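Local structure of cGAS/DncV-like nucleotidyltransferase in E. coli homolog (Elizabethkingia meningoseptica ATCC 13253 = NBRC 12535, 6E0O) at residues Q7-N10 against W11-P14; V15-T18 against E19-K22; T105-A108 against L109-F113; T179-T182 against N183-R187; S233-Y236 against T237-L240. The protein synthesises cyclic dinucleotide second messengers, probably from ATP or GTP with magnesium, as the signalling enzyme of a CBASS antiphage defence system. One frame throughout, in Å; residues are numbered along the deposited sequence.

Contact 1 (Q7-N10 against W11-P14); sequences QLIN and WSRP
Trp11 N closes a last regular helical turn on Gln7 O (3.0 Å), after which Ser12 N turns to Ile9 O, an i to i-3 bond, and has only a weak bond left to Leu8 O. This is the C-terminal end of helix 5-11, where the bonding passes from alpha-helical to 3-10 spacing and the chain leaves as a loop. The hydroxyl of Ser12 takes up the same carbonyl: OG, set between its own N and carbonyl carbon (chi1 77°), folds back to give Ile9 O a 2.6 Å bond, tilted about 21° from the carbonyl plane, while Ser12 N meets that oxygen from well above the plane. Trp11 lays its indole across the helix flank, with Gln7 O over one face, 3.5 Å above the ring plane. Leu8 CD2 reaches the six-membered ring obliquely, 3.9 Å from Trp11 CE3, and Phe3, Val198 and Arg202 also pack on this indole. Ile9 and Arg13 run side by side, pointing the same way. The Arg13 chain bends at chi2 (-70°) and returns along the helix, and Ile9 CG2 sits over one face of the Arg13 guanidinium, toward the rim, 3.4 Å from Arg13 NH2.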
loop_
_atom_site.group_PDB
_atom_site.type_symbol
_atom_site.label_atom_id
_atom_site.label_comp_id
_atom_site.label_asym_id
_atom_site.label_seq_id
_atom_site.Cartn_x
_atom_site.Cartn_y
_atom_site.Cartn_z
ATOM N N GLN A 7 -22.643 10.295 0.461
ATOM C CA GLN A 7 -21.290 10.840 0.531
ATOM C C GLN A 7 -20.279 9.744 0.844
ATOM O O GLN A 7 -19.181 9.722 0.272
ATOM C CB GLN A 7 -21.230 11.972 1.555
ATOM C CG GLN A 7 -21.930 13.251 1.086
ATOM C CD GLN A 7 -21.960 14.336 2.149
ATOM O OE1 GLN A 7 -22.617 14.193 3.180
ATOM N NE2 GLN A 7 -21.255 15.433 1.898
ATOM N N LEU A 8 -20.635 8.816 1.737
ATOM C CA LEU A 8 -19.734 7.703 2.030
ATOM C C LEU A 8 -19.537 6.835 0.799
ATOM O O LEU A 8 -18.419 6.387 0.519
ATOM C CB LEU A 8 -20.272 6.858 3.184
ATOM C CG LEU A 8 -20.374 7.538 4.548
ATOM C CD1 LEU A 8 -20.856 6.524 5.582
ATOM C CD2 LEU A 8 -19.051 8.147 4.959
ATOM N N ILE A 9 -20.615 6.568 0.057
ATOM C CA ILE A 9 -20.484 5.804 -1.181
ATOM C C ILE A 9 -19.521 6.506 -2.131
ATOM O O ILE A 9 -18.647 5.875 -2.737
ATOM C CB ILE A 9 -21.863 5.570 -1.824
ATOM C CG1 ILE A 9 -22.703 4.654 -0.923
ATOM C CG2 ILE A 9 -21.702 4.980 -3.218
ATOM C CD1 ILE A 9 -24.161 4.556 -1.330
ATOM N N ASN A 10 -19.665 7.824 -2.281
ATOM C CA ASN A 10 -18.777 8.550 -3.185
ATOM C C ASN A 10 -17.324 8.419 -2.752
ATOM O O ASN A 10 -16.437 8.186 -3.583
ATOM C CB ASN A 10 -19.180 10.023 -3.256
ATOM C CG ASN A 10 -20.541 10.228 -3.888
ATOM O OD1 ASN A 10 -21.085 9.328 -4.523
ATOM N ND2 ASN A 10 -21.093 11.426 -3.727
ATOM N N TRP A 11 -17.064 8.553 -1.453
ATOM C CA TRP A 11 -15.702 8.439 -0.956
ATOM C C TRP A 11 -15.148 7.029 -1.073
ATOM O O TRP A 11 -13.929 6.842 -0.985
ATOM C CB TRP A 11 -15.657 8.794 0.521
ATOM C CG TRP A 11 -15.685 10.238 0.830
ATOM C CD1 TRP A 11 -15.509 11.283 -0.032
ATOM C CD2 TRP A 11 -15.895 10.806 2.115
ATOM N NE1 TRP A 11 -15.590 12.474 0.652
ATOM C CE2 TRP A 11 -15.826 12.204 1.974
ATOM C CE3 TRP A 11 -16.114 10.265 3.381
ATOM C CZ2 TRP A 11 -15.995 13.065 3.051
ATOM C CZ3 TRP A 11 -16.277 11.118 4.444
ATOM C CH2 TRP A 11 -16.212 12.502 4.277
ATOM N N SER A 12 -16.011 6.033 -1.211
ATOM C CA SER A 12 -15.570 4.654 -1.262
ATOM C C SER A 12 -15.080 4.242 -2.639
ATOM O O SER A 12 -14.587 3.122 -2.782
ATOM C CB SER A 12 -16.708 3.727 -0.839
ATOM O OG SER A 12 -17.647 3.595 -1.887
ATOM N N ARG A 13 -15.219 5.099 -3.647
ATOM C CA ARG A 13 -14.866 4.725 -5.009
ATOM C C ARG A 13 -13.377 4.936 -5.278
ATOM O O ARG A 13 -12.782 5.891 -4.778
ATOM C CB ARG A 13 -15.679 5.562 -5.997
ATOM C CG ARG A 13 -17.187 5.346 -5.893
ATOM C CD ARG A 13 -17.533 3.956 -6.401
ATOM N NE ARG A 13 -18.956 3.623 -6.350
ATOM C CZ ARG A 13 -19.524 2.876 -5.406
ATOM N NH1 ARG A 13 -18.804 2.391 -4.394
ATOM N NH2 ARG A 13 -20.823 2.614 -5.475
ATOM N N PRO A 14 -12.763 4.078 -6.097
ATOM C CA PRO A 14 -11.386 4.347 -6.530
ATOM C C PRO A 14 -11.357 5.619 -7.358
ATOM O O PRO A 14 -12.265 5.889 -8.147
ATOM C CB PRO A 14 -11.018 3.132 -7.392
ATOM C CG PRO A 14 -12.094 2.153 -7.226
ATOM C CD PRO A 14 -13.323 2.869 -6.724
#

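Contact 2 (V15-T18 against E19-K22); sequences VSTT and EDLK
Thr17 N donates to Asp20 OD2 at 2.9 Å, and Asp20 N returns a bond to Thr17 O at 3.0 Å, so these two residues are joined twice. The carboxylate is not approached in its own plane: the Thr17 N-H comes down on OD2 from above it. Asp20 CG stands beside its own backbone N (chi1 -67°), which swings the carboxylate back under the preceding residues instead of forward over the helix. Its other oxygen, OD1, takes a short 2.5 Å bond from a water that also lies 2.9 Å from Thr17 OG1, and this water ties the two side chains together where their own oxygens stay apart. Thr17 OG1 works on a second front as well, accepting from Glu19 N at 3.3 Å, an ST turn; its place between N and the carbonyl carbon (chi1 70°) points it along the chain toward that N-H.

The backbone here makes a type I beta turn from Thr17 to Asp20, leading straight into helix 21-38. Asp20 occupies the N-cap position, yet its side chain makes no capping bond to the helix and is spent on the turn. The Glu19 side chain crosses that of Thr17 obliquely, with Glu19 CB 3.6 Å from Thr17 OG1.

Further out, Ser16 OG is bonded to Arg57 O and Ser60 N, and Asn55 ND2 holds Ser16 O, which fixes the loop residue next to Thr17. Ser16 and Thr18 both pack on Tyr50, a residue probably involved in GTP binding, and the Ser16 side chain lies about 10 Å from the bound magnesium ion.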
loop_
_atom_site.group_PDB
_atom_site.type_symbol
_atom_site.label_atom_id
_atom_site.label_comp_id
_atom_site.label_asym_id
_atom_site.label_seq_id
_atom_site.Cartn_x
_atom_site.Cartn_y
_atom_site.Cartn_z
ATOM N N VAL A 15 -10.301 6.404 -7.181
ATOM C CA VAL A 15 -10.171 7.644 -7.941
ATOM C C VAL A 15 -9.178 7.498 -9.090
ATOM O O VAL A 15 -9.518 7.778 -10.243
ATOM C CB VAL A 15 -9.872 8.828 -7.007
ATOM C CG1 VAL A 15 -9.652 10.088 -7.805
ATOM C CG2 VAL A 15 -11.025 9.021 -6.025
ATOM N N SER A 16 -7.958 7.071 -8.792
ATOM C CA SER A 16 -6.968 6.719 -9.806
ATOM C C SER A 16 -6.910 5.203 -9.927
ATOM O O SER A 16 -6.994 4.494 -8.922
ATOM C CB SER A 16 -5.584 7.210 -9.380
ATOM O OG SER A 16 -5.503 8.620 -9.313
ATOM N N THR A 17 -6.743 4.705 -11.151
ATOM C CA THR A 17 -6.608 3.266 -11.342
ATOM C C THR A 17 -5.630 2.975 -12.477
ATOM O O THR A 17 -5.233 3.860 -13.239
ATOM C CB THR A 17 -7.943 2.579 -11.676
ATOM O OG1 THR A 17 -8.348 2.969 -12.997
ATOM C CG2 THR A 17 -9.027 2.923 -10.667
ATOM N N THR A 18 -5.276 1.700 -12.610
ATOM C CA THR A 18 -4.368 1.273 -13.668
ATOM C C THR A 18 -4.952 1.455 -15.063
ATOM O O THR A 18 -4.198 1.379 -16.040
ATOM C CB THR A 18 -3.993 -0.191 -13.441
ATOM O OG1 THR A 18 -5.179 -0.993 -13.490
ATOM C CG2 THR A 18 -3.312 -0.362 -12.084
ATOM N N GLU A 19 -6.258 1.701 -15.182
ATOM C CA GLU A 19 -6.841 1.994 -16.486
ATOM C C GLU A 19 -6.490 3.396 -16.963
ATOM O O GLU A 19 -6.654 3.695 -18.152
ATOM C CB GLU A 19 -8.367 1.869 -16.431
ATOM C CG GLU A 19 -8.863 0.459 -16.198
ATOM C CD GLU A 19 -8.276 -0.520 -17.192
ATOM O OE1 GLU A 19 -8.885 -0.731 -18.261
ATOM O OE2 GLU A 19 -7.185 -1.063 -16.902
ATOM N N ASP A 20 -6.025 4.261 -16.070
ATOM C CA ASP A 20 -5.803 5.648 -16.435
ATOM C C ASP A 20 -4.674 5.760 -17.448
ATOM O O ASP A 20 -3.612 5.147 -17.296
ATOM C CB ASP A 20 -5.444 6.465 -15.201
ATOM C CG ASP A 20 -6.587 6.575 -14.221
ATOM O OD1 ASP A 20 -7.742 6.322 -14.620
ATOM O OD2 ASP A 20 -6.324 6.919 -13.051
ATOM N N LEU A 21 -4.898 6.583 -18.473
ATOM C CA LEU A 21 -3.892 6.774 -19.511
ATOM C C LEU A 21 -2.558 7.221 -18.928
ATOM O O LEU A 21 -1.499 6.736 -19.345
ATOM C CB LEU A 21 -4.400 7.803 -20.516
ATOM C CG LEU A 21 -3.415 8.298 -21.570
ATOM C CD1 LEU A 21 -2.942 7.146 -22.434
ATOM C CD2 LEU A 21 -4.053 9.390 -22.433
ATOM N N LYS A 22 -2.584 8.154 -17.973
ATOM C CA LYS A 22 -1.335 8.671 -17.422
ATOM C C LYS A 22 -0.616 7.623 -16.582
ATOM O O LYS A 22 0.609 7.680 -16.450
ATOM C CB LYS A 22 -1.593 9.952 -16.622
ATOM C CG LYS A 22 -1.949 11.165 -17.486
ATOM C CD LYS A 22 -2.274 12.403 -16.657
ATOM C CE LYS A 22 -1.050 13.019 -15.999
ATOM N NZ LYS A 22 -1.405 14.241 -15.199
HETATM O O HOH W 1 -9.652 5.588 -13.127
#

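Contact 3 (T105-A108 against L109-F113); sequences TEEA and LRNVF
Glu106 and Arg110 form an i to i+4 salt bridge along one flank of helix 98-113, near its C-terminal end, where the helix packs against strands 124-126 and 135-147. The two lie alongside each other, pointing the same way. Both start anti to the backbone N (chi1 -176° for Glu106); the glutamate then runs straight out, whereas the arginine bends at chi3 to bring Arg110 NH1 to Glu106 OE2 at 3.0 Å. The oxygen sits at the guanidinium edge, practically in its plane, and uses its anti lone pair. The planes of the two groups are nonetheless 66° apart, so one N-H meets one oxygen. Arg110 NH2 has a further, weak bond to Val117 O, and Glu106 OE1 a long, weak ion pair with Arg119.

One residue on, Glu107 and Asn111 repeat the spacing with a water between them. It donates to Glu107 OE2 at 2.6 Å and accepts from Asn111 ND2 at 3.0 Å, linking two side chains only loosely in touch.

On the buried side, Thr105 CG2 and Leu109 CD1 meet at 4.0 Å, side by side; Thr105 packs on Val137 and Pro139, Leu109 on Ile124, Val126 and Val137. Leu109 N, Arg110 N and Asn111 N bond regularly to the carbonyls four residues back; Leu109 O takes both Val112 N and Phe113 N. Polar pairs on the more exposed flanks, with the Thr105 methyl and Leu109 on the buried side, make an amphipathic helix packed against helix 21-38 and the sheet of the nucleotidyltransferase core.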
loop_
_atom_site.group_PDB
_atom_site.type_symbol
_atom_site.label_atom_id
_atom_site.label_comp_id
_atom_site.label_asym_id
_atom_site.label_seq_id
_atom_site.Cartn_x
_atom_site.Cartn_y
_atom_site.Cartn_z
ATOM N N THR A 105 19.897 1.253 -11.225
ATOM C CA THR A 105 18.505 1.586 -11.503
ATOM C C THR A 105 18.352 3.087 -11.697
ATOM O O THR A 105 17.702 3.541 -12.642
ATOM C CB THR A 105 17.622 1.100 -10.350
ATOM O OG1 THR A 105 17.754 -0.313 -10.201
ATOM C CG2 THR A 105 16.167 1.416 -10.624
ATOM N N GLU A 106 18.960 3.875 -10.806
ATOM C CA GLU A 106 18.909 5.326 -10.941
ATOM C C GLU A 106 19.519 5.772 -12.264
ATOM O O GLU A 106 18.971 6.639 -12.952
ATOM C CB GLU A 106 19.623 5.962 -9.748
ATOM C CG GLU A 106 19.548 7.463 -9.721
ATOM C CD GLU A 106 20.239 8.074 -8.512
ATOM O OE1 GLU A 106 20.753 7.321 -7.656
ATOM O OE2 GLU A 106 20.268 9.314 -8.418
ATOM N N GLU A 107 20.635 5.158 -12.651
ATOM C CA GLU A 107 21.298 5.513 -13.901
ATOM C C GLU A 107 20.418 5.189 -15.098
ATOM O O GLU A 107 20.279 6.003 -16.017
ATOM C CB GLU A 107 22.610 4.742 -13.974
ATOM C CG GLU A 107 23.474 5.025 -15.149
ATOM C CD GLU A 107 24.849 4.409 -14.974
ATOM O OE1 GLU A 107 25.492 4.668 -13.932
ATOM O OE2 GLU A 107 25.275 3.652 -15.868
ATOM N N ALA A 108 19.827 3.993 -15.114
ATOM C CA ALA A 108 18.946 3.616 -16.212
ATOM C C ALA A 108 17.815 4.619 -16.361
ATOM O O ALA A 108 17.449 4.994 -17.480
ATOM C CB ALA A 108 18.388 2.210 -15.971
ATOM N N LEU A 109 17.257 5.072 -15.237
ATOM C CA LEU A 109 16.158 6.024 -15.282
ATOM C C LEU A 109 16.645 7.407 -15.686
ATOM O O LEU A 109 16.014 8.075 -16.512
ATOM C CB LEU A 109 15.452 6.034 -13.930
ATOM C CG LEU A 109 14.757 4.712 -13.571
ATOM C CD1 LEU A 109 14.337 4.704 -12.106
ATOM C CD2 LEU A 109 13.553 4.491 -14.473
ATOM N N ARG A 110 17.778 7.848 -15.141
ATOM C CA ARG A 110 18.274 9.179 -15.472
ATOM C C ARG A 110 18.642 9.291 -16.949
ATOM O O ARG A 110 18.478 10.359 -17.553
ATOM C CB ARG A 110 19.491 9.506 -14.611
ATOM C CG ARG A 110 19.910 10.952 -14.717
ATOM C CD ARG A 110 20.856 11.419 -13.641
ATOM N NE ARG A 110 20.504 11.008 -12.314
ATOM C CZ ARG A 110 19.548 11.629 -11.663
ATOM N NH1 ARG A 110 19.222 11.274 -10.442
ATOM N NH2 ARG A 110 18.896 12.626 -12.264
ATOM N N ASN A 111 19.120 8.202 -17.558
ATOM C CA ASN A 111 19.491 8.270 -18.967
ATOM C C ASN A 111 18.306 8.661 -19.827
ATOM O O ASN A 111 18.495 9.286 -20.875
ATOM C CB ASN A 111 20.042 6.933 -19.455
ATOM C CG ASN A 111 21.424 6.660 -18.950
ATOM O OD1 ASN A 111 22.153 7.584 -18.592
ATOM N ND2 ASN A 111 21.807 5.390 -18.928
ATOM N N VAL A 112 17.092 8.308 -19.400
ATOM C CA VAL A 112 15.864 8.571 -20.153
ATOM C C VAL A 112 15.133 9.796 -19.634
ATOM O O VAL A 112 14.704 10.646 -20.410
ATOM C CB VAL A 112 14.943 7.333 -20.126
ATOM C CG1 VAL A 112 13.568 7.667 -20.725
ATOM C CG2 VAL A 112 15.597 6.172 -20.850
ATOM N N PHE A 113 14.957 9.889 -18.321
ATOM C CA PHE A 113 14.095 10.901 -17.724
ATOM C C PHE A 113 14.864 12.078 -17.144
ATOM O O PHE A 113 14.237 13.008 -16.624
ATOM C CB PHE A 113 13.221 10.263 -16.638
ATOM C CG PHE A 113 12.379 9.131 -17.135
ATOM C CD1 PHE A 113 11.258 9.382 -17.889
ATOM C CD2 PHE A 113 12.704 7.818 -16.844
ATOM C CE1 PHE A 113 10.476 8.346 -18.348
ATOM C CE2 PHE A 113 11.922 6.775 -17.300
ATOM C CZ PHE A 113 10.818 7.042 -18.060
HETATM O O HOH W 2 24.103 3.661 -18.133
#

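Contact 4 (T179-T182 against N183-R187); sequences TEKT and NQTYR
Thr182 O is gripped by two backbone donors, Thr185 N at 3.3 Å from above the carbonyl plane and Arg187 N at 3.0 Å much nearer to it. One residue back, Lys181 O receives the hydroxyl of Thr185, whose OG1 lies 2.8 Å away; Thr185 OG1 reaches it from between its own N and carbonyl carbon (chi1 54°) and also bonds Tyr189 N in the next helix. Gln184 N adds weak bonds to Glu180 O and Lys181 O, so side-chain and later backbone donors take over as the regular pattern fades.

The Asn183 amide has a partner at each end. Its OD1 accepts from Arg187 NH1 at 3.0 Å, nearly in the guanidinium plane, and its ND2 gives to a water that donates to Glu180 OE1. The arginine bends at chi3 to get there, and Arg187 NH2 passes 3.7 Å from Thr182 CG2. A second water joins Thr182 OG1 to Arg187 O, while Thr182 OG1 also bonds Lys190 N.

At Tyr186 and Arg187 two successive left-handed backbone conformations (phi 59° and 69°) turn the chain toward the next helix. Helix 171-184 thus ends in a short, tight loop joining it to helix 188-205, with Arg187 at the N-cap position of the latter.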
loop_
_atom_site.group_PDB
_atom_site.type_symbol
_atom_site.label_atom_id
_atom_site.label_comp_id
_atom_site.label_asym_id
_atom_site.label_seq_id
_atom_site.Cartn_x
_atom_site.Cartn_y
_atom_site.Cartn_z
ATOM N N THR A 179 -7.901 -8.974 -1.883
ATOM C CA THR A 179 -8.895 -9.212 -2.919
ATOM C C THR A 179 -9.914 -10.238 -2.463
ATOM O O THR A 179 -11.122 -10.039 -2.633
ATOM C CB THR A 179 -8.180 -9.645 -4.198
ATOM O OG1 THR A 179 -7.332 -8.575 -4.645
ATOM C CG2 THR A 179 -9.157 -9.993 -5.298
ATOM N N GLU A 180 -9.449 -11.328 -1.849
ATOM C CA GLU A 180 -10.369 -12.334 -1.330
ATOM C C GLU A 180 -11.329 -11.732 -0.303
ATOM O O GLU A 180 -12.542 -11.983 -0.342
ATOM C CB GLU A 180 -9.570 -13.491 -0.731
ATOM C CG GLU A 180 -10.423 -14.633 -0.211
ATOM C CD GLU A 180 -11.073 -15.451 -1.312
ATOM O OE1 GLU A 180 -10.625 -15.367 -2.472
ATOM O OE2 GLU A 180 -12.042 -16.175 -1.012
ATOM N N LYS A 181 -10.809 -10.938 0.633
ATOM C CA LYS A 181 -11.687 -10.376 1.652
ATOM C C LYS A 181 -12.725 -9.452 1.033
ATOM O O LYS A 181 -13.907 -9.493 1.407
ATOM C CB LYS A 181 -10.906 -9.648 2.739
ATOM C CG LYS A 181 -11.814 -9.227 3.887
ATOM C CD LYS A 181 -11.053 -8.450 4.936
ATOM C CE LYS A 181 -11.921 -8.060 6.125
ATOM N NZ LYS A 181 -12.191 -9.242 6.991
ATOM N N THR A 182 -12.321 -8.605 0.081
ATOM C CA THR A 182 -13.318 -7.725 -0.521
ATOM C C THR A 182 -14.363 -8.538 -1.275
ATOM O O THR A 182 -15.556 -8.217 -1.242
ATOM C CB THR A 182 -12.656 -6.628 -1.362
ATOM O OG1 THR A 182 -13.362 -5.406 -1.093
ATOM C CG2 THR A 182 -12.659 -6.913 -2.827
ATOM N N ASN A 183 -13.943 -9.623 -1.907
ATOM C CA ASN A 183 -14.897 -10.474 -2.606
ATOM C C ASN A 183 -15.889 -11.136 -1.666
ATOM O O ASN A 183 -16.994 -11.470 -2.101
ATOM C CB ASN A 183 -14.150 -11.518 -3.433
ATOM C CG ASN A 183 -13.439 -10.915 -4.639
ATOM O OD1 ASN A 183 -13.657 -9.760 -4.994
ATOM N ND2 ASN A 183 -12.587 -11.704 -5.269
ATOM N N GLN A 184 -15.528 -11.317 -0.399
ATOM C CA GLN A 184 -16.396 -11.968 0.569
ATOM C C GLN A 184 -17.241 -10.999 1.378
ATOM O O GLN A 184 -18.111 -11.449 2.128
ATOM C CB GLN A 184 -15.556 -12.758 1.567
ATOM C CG GLN A 184 -14.871 -13.961 0.993
ATOM C CD GLN A 184 -13.822 -14.507 1.924
ATOM O OE1 GLN A 184 -13.271 -13.776 2.753
ATOM N NE2 GLN A 184 -13.531 -15.788 1.797
ATOM N N THR A 185 -16.999 -9.701 1.276
ATOM C CA THR A 185 -17.658 -8.710 2.114
ATOM C C THR A 185 -18.514 -7.747 1.300
ATOM O O THR A 185 -18.640 -6.574 1.649
ATOM C CB THR A 185 -16.641 -7.934 2.948
ATOM O OG1 THR A 185 -15.639 -7.368 2.085
ATOM C CG2 THR A 185 -16.004 -8.819 3.998
ATOM N N TYR A 186 -19.123 -8.228 0.221
ATOM C CA TYR A 186 -19.968 -7.379 -0.610
ATOM C C TYR A 186 -19.179 -6.198 -1.169
ATOM O O TYR A 186 -19.729 -5.116 -1.393
ATOM C CB TYR A 186 -21.202 -6.905 0.166
ATOM C CG TYR A 186 -21.904 -8.024 0.888
ATOM C CD1 TYR A 186 -22.674 -8.946 0.193
ATOM C CD2 TYR A 186 -21.793 -8.168 2.262
ATOM C CE1 TYR A 186 -23.318 -9.973 0.843
ATOM C CE2 TYR A 186 -22.436 -9.197 2.925
ATOM C CZ TYR A 186 -23.198 -10.096 2.204
ATOM O OH TYR A 186 -23.843 -11.126 2.840
ATOM N N ARG A 187 -17.874 -6.397 -1.385
ATOM C CA ARG A 187 -16.955 -5.383 -1.896
ATOM C C ARG A 187 -16.715 -4.268 -0.884
ATOM O O ARG A 187 -16.077 -3.260 -1.205
ATOM C CB ARG A 187 -17.400 -4.860 -3.268
ATOM C CG ARG A 187 -17.781 -6.015 -4.223
ATOM C CD ARG A 187 -17.595 -5.663 -5.712
ATOM N NE ARG A 187 -16.210 -5.263 -5.913
ATOM C CZ ARG A 187 -15.171 -6.093 -5.927
ATOM N NH1 ARG A 187 -15.336 -7.407 -5.803
ATOM N NH2 ARG A 187 -13.949 -5.600 -6.046
HETATM O O HOH W 3 -11.958 -14.409 -4.444
HETATM O O HOH W 4 -13.988 -3.601 -2.961
#

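Contact 5 (S233-Y236 against T237-L240); sequences SGNY and TQTL
Asn235 O takes Thr239 N at 3.0 Å and Tyr236 O takes Leu240 N at 2.9 Å, the first two regular bonds of helix 236-252, which starts directly from the loop ending at Asn235. Gly234, just before the cap, has a positive phi (73°).

Asn235 is the N-cap. Its CG lies anti to the backbone N (chi1 -166°), and this carries OD1 forward over the first turn to accept from Gln238 N at 2.9 Å. The bond is nearly straight at the hydrogen, 166°, but the N-H arrives from above the plane of the amide and not in it. The rest of the amide rests alongside the start of the Gln238 side chain, with Asn235 CG and ND2 each 3.5 Å from Gln238 CB. Gln238 then bends away, so its own amide has no part in the cap.

Thr239 grips the same residue from the backbone side. Its OG1 stands beside its own N and donates to Asn235 O at 2.8 Å. The two donors of Thr239, N and OG1, are tilted by similar amounts to opposite sides of the carbonyl plane, and Thr239 OG1 is tied in turn to Ile232 N in the loop.

Glu5 of helix 5-11 joins the cap from outside, bonding Tyr236 N and Thr237 OG1. Along that same helix Tyr236 packs on Ile9 and Thr237 on Leu8, while Thr239 and Leu240 turn to Leu188, Met192 and Ile195 of helix 188-205.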
loop_
_atom_site.group_PDB
_atom_site.type_symbol
_atom_site.label_atom_id
_atom_site.label_comp_id
_atom_site.label_asym_id
_atom_site.label_seq_id
_atom_site.Cartn_x
_atom_site.Cartn_y
_atom_site.Cartn_z
ATOM N N SER A 233 -24.113 -5.642 3.750
ATOM C CA SER A 233 -24.418 -5.357 2.359
ATOM C C SER A 233 -25.346 -4.157 2.253
ATOM O O SER A 233 -26.395 -4.103 2.900
ATOM C CB SER A 233 -25.089 -6.582 1.739
ATOM O OG SER A 233 -25.435 -6.336 0.393
ATOM N N GLY A 234 -24.946 -3.190 1.433
ATOM C CA GLY A 234 -25.790 -2.054 1.146
ATOM C C GLY A 234 -25.939 -1.037 2.249
ATOM O O GLY A 234 -26.764 -0.126 2.112
ATOM N N ASN A 235 -25.183 -1.147 3.338
ATOM C CA ASN A 235 -25.293 -0.181 4.433
ATOM C C ASN A 235 -23.901 0.345 4.754
ATOM O O ASN A 235 -23.191 -0.207 5.598
ATOM C CB ASN A 235 -25.974 -0.761 5.665
ATOM C CG ASN A 235 -26.380 0.315 6.644
ATOM O OD1 ASN A 235 -25.773 1.388 6.680
ATOM N ND2 ASN A 235 -27.419 0.046 7.433
ATOM N N TYR A 236 -23.518 1.425 4.076
ATOM C CA TYR A 236 -22.173 1.959 4.245
ATOM C C TYR A 236 -22.028 2.633 5.599
ATOM O O TYR A 236 -20.984 2.506 6.247
ATOM C CB TYR A 236 -21.858 2.952 3.126
ATOM C CG TYR A 236 -21.601 2.312 1.786
ATOM C CD1 TYR A 236 -22.610 1.656 1.103
ATOM C CD2 TYR A 236 -20.346 2.375 1.199
ATOM C CE1 TYR A 236 -22.375 1.076 -0.126
ATOM C CE2 TYR A 236 -20.106 1.808 -0.031
ATOM C CZ TYR A 236 -21.121 1.154 -0.683
ATOM O OH TYR A 236 -20.874 0.595 -1.906
ATOM N N THR A 237 -23.064 3.361 6.031
ATOM C CA THR A 237 -22.986 4.080 7.295
ATOM C C THR A 237 -22.813 3.108 8.453
ATOM O O THR A 237 -21.963 3.309 9.328
ATOM C CB THR A 237 -24.240 4.942 7.489
ATOM O OG1 THR A 237 -24.323 5.934 6.454
ATOM C CG2 THR A 237 -24.201 5.642 8.833
ATOM N N GLN A 238 -23.615 2.042 8.479
ATOM C CA GLN A 238 -23.518 1.109 9.596
ATOM C C GLN A 238 -22.261 0.249 9.493
ATOM O O GLN A 238 -21.658 -0.105 10.514
ATOM C CB GLN A 238 -24.771 0.243 9.702
ATOM C CG GLN A 238 -24.876 -0.447 11.049
ATOM C CD GLN A 238 -25.148 0.529 12.212
ATOM O OE1 GLN A 238 -25.391 1.728 12.018
ATOM N NE2 GLN A 238 -25.091 0.011 13.424
ATOM N N THR A 239 -21.855 -0.116 8.271
ATOM C CA THR A 239 -20.617 -0.874 8.120
ATOM C C THR A 239 -19.432 -0.071 8.633
ATOM O O THR A 239 -18.579 -0.593 9.356
ATOM C CB THR A 239 -20.394 -1.262 6.655
ATOM O OG1 THR A 239 -21.395 -2.193 6.246
ATOM C CG2 THR A 239 -19.010 -1.880 6.462
ATOM N N LEU A 240 -19.363 1.207 8.255
ATOM C CA LEU A 240 -18.252 2.051 8.686
ATOM C C LEU A 240 -18.264 2.217 10.196
ATOM O O LEU A 240 -17.212 2.176 10.839
ATOM C CB LEU A 240 -18.319 3.400 7.976
ATOM C CG LEU A 240 -17.206 4.411 8.275
ATOM C CD1 LEU A 240 -15.834 3.866 7.918
ATOM C CD2 LEU A 240 -17.509 5.705 7.523
#

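Contacts 1 and 4 finish helices 5-11 and 171-184, contacts 2 and 5 begin helices 21-38 and 236-252, and contact 3 lies wholly within the last turns of helix 98-113. Contacts 1 and 5 touch, Ile9 CG1 meeting Tyr236 CD1 at 3.6 Å, and contact 5 also meets contact 4 through Ser233 and Tyr186. Contact 3 stands apart, its centre about 47 Å from that of contact 5, across the chain's centre. Contact 2 is a surface contact, the others partly buried. Asn235 caps its helix by its side chain, whereas Asp20 serves a turn; only contact 3 has a salt bridge between its segments.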